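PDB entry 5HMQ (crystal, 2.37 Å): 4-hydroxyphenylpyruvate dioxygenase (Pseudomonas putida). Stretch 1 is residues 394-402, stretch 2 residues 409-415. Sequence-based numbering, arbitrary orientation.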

# COMPACT_ATOMS: atom_id res chain seq x y z
N GLY C 394 -8.09 27.83 -4.44
CA GLY C 394 -8.22 26.40 -4.58
C GLY C 394 -9.28 25.81 -3.67
O GLY C 394 -10.42 26.30 -3.61
N PRO C 395 -8.93 24.74 -2.95
CA PRO C 395 -9.90 24.13 -2.03
C PRO C 395 -10.09 24.90 -0.74
O PRO C 395 -10.98 24.55 0.05
N ASN C 396 -9.29 25.93 -0.49
CA ASN C 396 -9.35 26.70 0.75
C ASN C 396 -10.40 27.79 0.59
O ASN C 396 -10.17 28.79 -0.10
N GLU C 397 -11.56 27.60 1.23
CA GLU C 397 -12.64 28.58 1.19
C GLU C 397 -12.67 29.45 2.43
O GLU C 397 -13.62 30.22 2.62
N CYS C 398 -11.66 29.35 3.29
CA CYS C 398 -11.48 30.28 4.40
C CYS C 398 -10.52 31.39 3.98
O CYS C 398 -9.89 31.34 2.92
N GLU C 399 -10.41 32.41 4.83
CA GLU C 399 -9.55 33.54 4.54
C GLU C 399 -8.18 33.44 5.22
O GLU C 399 -7.30 34.26 4.93
N VAL C 400 -7.99 32.45 6.09
CA VAL C 400 -6.68 32.18 6.68
C VAL C 400 -5.94 31.21 5.76
O VAL C 400 -6.58 30.54 4.93
N PRO C 401 -4.62 31.09 5.86
CA PRO C 401 -3.91 30.10 5.05
C PRO C 401 -4.23 28.68 5.50
O PRO C 401 -4.65 28.43 6.63
N ALA C 402 -4.04 27.74 4.57
CA ALA C 402 -4.30 26.33 4.81
C ALA C 402 -3.13 25.49 4.32
O ALA C 402 -2.44 25.86 3.36
N SER C 409 -7.78 16.36 2.93
CA SER C 409 -8.16 17.32 3.96
C SER C 409 -7.15 18.45 4.13
O SER C 409 -5.97 18.34 3.77
N LEU C 410 -7.64 19.54 4.71
CA LEU C 410 -6.91 20.79 4.89
C LEU C 410 -6.67 21.06 6.37
O LEU C 410 -7.40 20.59 7.24
N LEU C 411 -5.62 21.84 6.64
CA LEU C 411 -5.33 22.34 7.99
C LEU C 411 -5.28 23.86 7.93
O LEU C 411 -4.35 24.43 7.36
N TYR C 412 -6.29 24.51 8.52
CA TYR C 412 -6.33 25.97 8.55
C TYR C 412 -5.47 26.50 9.69
O TYR C 412 -5.48 25.96 10.80
N LEU C 413 -4.72 27.56 9.41
CA LEU C 413 -3.86 28.21 10.39
C LEU C 413 -4.58 29.46 10.89
O LEU C 413 -4.49 30.53 10.27
N VAL C 414 -5.28 29.34 12.01
CA VAL C 414 -6.12 30.41 12.54
C VAL C 414 -5.36 31.10 13.66
O VAL C 414 -5.01 30.48 14.67
N GLU C 415 -5.11 32.39 13.48
CA GLU C 415 -4.52 33.24 14.50
C GLU C 415 -5.62 33.99 15.24
O GLU C 415 -6.41 34.71 14.63

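The two stretches meet as an irregular loop laid along a strand, and together they bury 474 Å². Only the end of the loop pairs with the strand in sheet fashion. There Ala-402 faces Tyr-412 as an antiparallel, non-hydrogen-bonded pair, with their CA atoms 4.3 Å apart. One backbone hydrogen bond ties the stretches together, from Leu-413 N to Pro-401 O, at 2.9 Å and nearly straight. The close approach also brings Ala-402 CA to 3.2 Å from Leu-411 O, a CA-H...O contact.

Tyr-412 is the main bump. Its chi1 is m, at -51°, and its ring reaches in among the loop side chains. Cys-398 points toward the strand, also with chi1 m, and sets its sulfur over one face of the ring. SG lies 3.9 Å from the ring centroid, only 15° off the normal, and 3.8 Å from Tyr-412 CE1. At the ring edge, near its plane, sits Asn-396 OD1, 3.4 Å from Tyr-412 CE1. The methyl of Ala-402 approaches obliquely, with CB 3.8 Å from Tyr-412 CD1. The ring thus lies in a hollow lined by these three residues. Its hydroxyl is hydrogen-bonded elsewhere in the structure.

Asn-396 helps to shape that hollow. Its chi1 is t, and both ends of its amide are used within the loop. OD1 accepts from Cys-398 N at 3.0 Å, while ND2 donates to Val-400 O at 2.9 Å. These bonds link the side chain to the backbone that carries Cys-398 and Val-400.

Val-400 points toward the strand with chi1 m. Its CG2 rests against two strand side chains, 3.9 Å from Tyr-412 CB and 4.0 Å from Val-414 CG2. Its CB also rests 3.4 Å from Leu-413 O, so the valine packs against backbone as well as side chains. Val-414 has chi1 t.

Leu-410, with chi1 m and chi2 t, also points toward the loop. Its CD1 settles against the Pro-395 and Asn-396 corner, 3.5 Å from Pro-395 O, 4.1 Å from Pro-395 CB and 4.0 Å from Asn-396 CA. Its CB lies 4.4 Å from Ala-402 CB, so the small alanine is bordered by both Leu-410 and Tyr-412.

Pro-401 and Leu-413, joined by the backbone hydrogen bond, also touch through their side chains, which lie on the same side of it. Both point sideways; the proline ring is C-gamma endo, and Pro-401 CG lies 4.2 Å from Leu-413 CB. Leu-411 differs: its side-chain end leads away from the loop, and it contributes mainly through its carbonyl.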

# COMPACT_ATOMS: atom_id res chain seq x y z
CB PRO C 395 -9.28 22.75 -1.76
CG PRO C 395 -7.81 23.01 -1.84
CD PRO C 395 -7.63 24.05 -2.92
CB ASN C 396 -7.99 27.29 1.09
CG ASN C 396 -7.99 28.06 2.39
OD1 ASN C 396 -8.96 28.03 3.15
ND2 ASN C 396 -6.90 28.77 2.66
CB GLU C 397 -13.98 27.87 0.99
CG GLU C 397 -14.04 27.08 -0.31
CD GLU C 397 -15.40 26.49 -0.58
OE1 GLU C 397 -16.36 26.85 0.13
OE2 GLU C 397 -15.52 25.66 -1.52
CB CYS C 398 -10.95 29.55 5.64
SG CYS C 398 -12.15 28.43 6.41
CB GLU C 399 -10.24 34.85 4.94
CG GLU C 399 -11.59 35.02 4.25
CD GLU C 399 -12.04 36.47 4.15
OE1 GLU C 399 -11.22 37.37 4.45
OE2 GLU C 399 -13.20 36.70 3.75
CB VAL C 400 -6.82 31.61 8.10
CG1 VAL C 400 -7.49 32.62 9.01
CG2 VAL C 400 -7.59 30.30 8.07
CB PRO C 401 -2.43 30.43 5.28
CG PRO C 401 -2.40 31.20 6.55
CD PRO C 401 -3.69 31.96 6.61
CB ALA C 402 -5.60 25.87 4.13
CB SER C 409 -8.36 16.60 5.30
OG SER C 409 -7.18 15.93 5.70
CB LEU C 410 -7.69 21.96 4.27
CG LEU C 410 -7.99 21.85 2.77
CD1 LEU C 410 -8.74 23.08 2.29
CD2 LEU C 410 -6.69 21.66 1.99
CB LEU C 411 -4.01 21.77 8.52
CG LEU C 411 -3.93 20.27 8.79
CD1 LEU C 411 -2.49 19.86 9.05
CD2 LEU C 411 -4.81 19.89 9.97
CB TYR C 412 -7.76 26.48 8.73
CG TYR C 412 -8.76 25.91 7.76
CD1 TYR C 412 -8.69 26.18 6.40
CD2 TYR C 412 -9.82 25.13 8.21
CE1 TYR C 412 -9.62 25.67 5.52
CE2 TYR C 412 -10.75 24.62 7.35
CZ TYR C 412 -10.65 24.89 6.00
OH TYR C 412 -11.59 24.38 5.13
CB LEU C 413 -2.50 28.53 9.78
CG LEU C 413 -1.82 27.35 9.08
CD1 LEU C 413 -0.49 27.77 8.47
CD2 LEU C 413 -1.62 26.20 10.06
CB VAL C 414 -7.46 29.87 13.04
CG1 VAL C 414 -8.30 30.99 13.63
CG2 VAL C 414 -8.21 29.19 11.90
CB GLU C 415 -3.52 34.22 13.88
CG GLU C 415 -2.32 34.54 14.76
CD GLU C 415 -1.26 35.35 14.02
OE1 GLU C 415 -1.61 36.44 13.50
OE2 GLU C 415 -0.10 34.90 13.95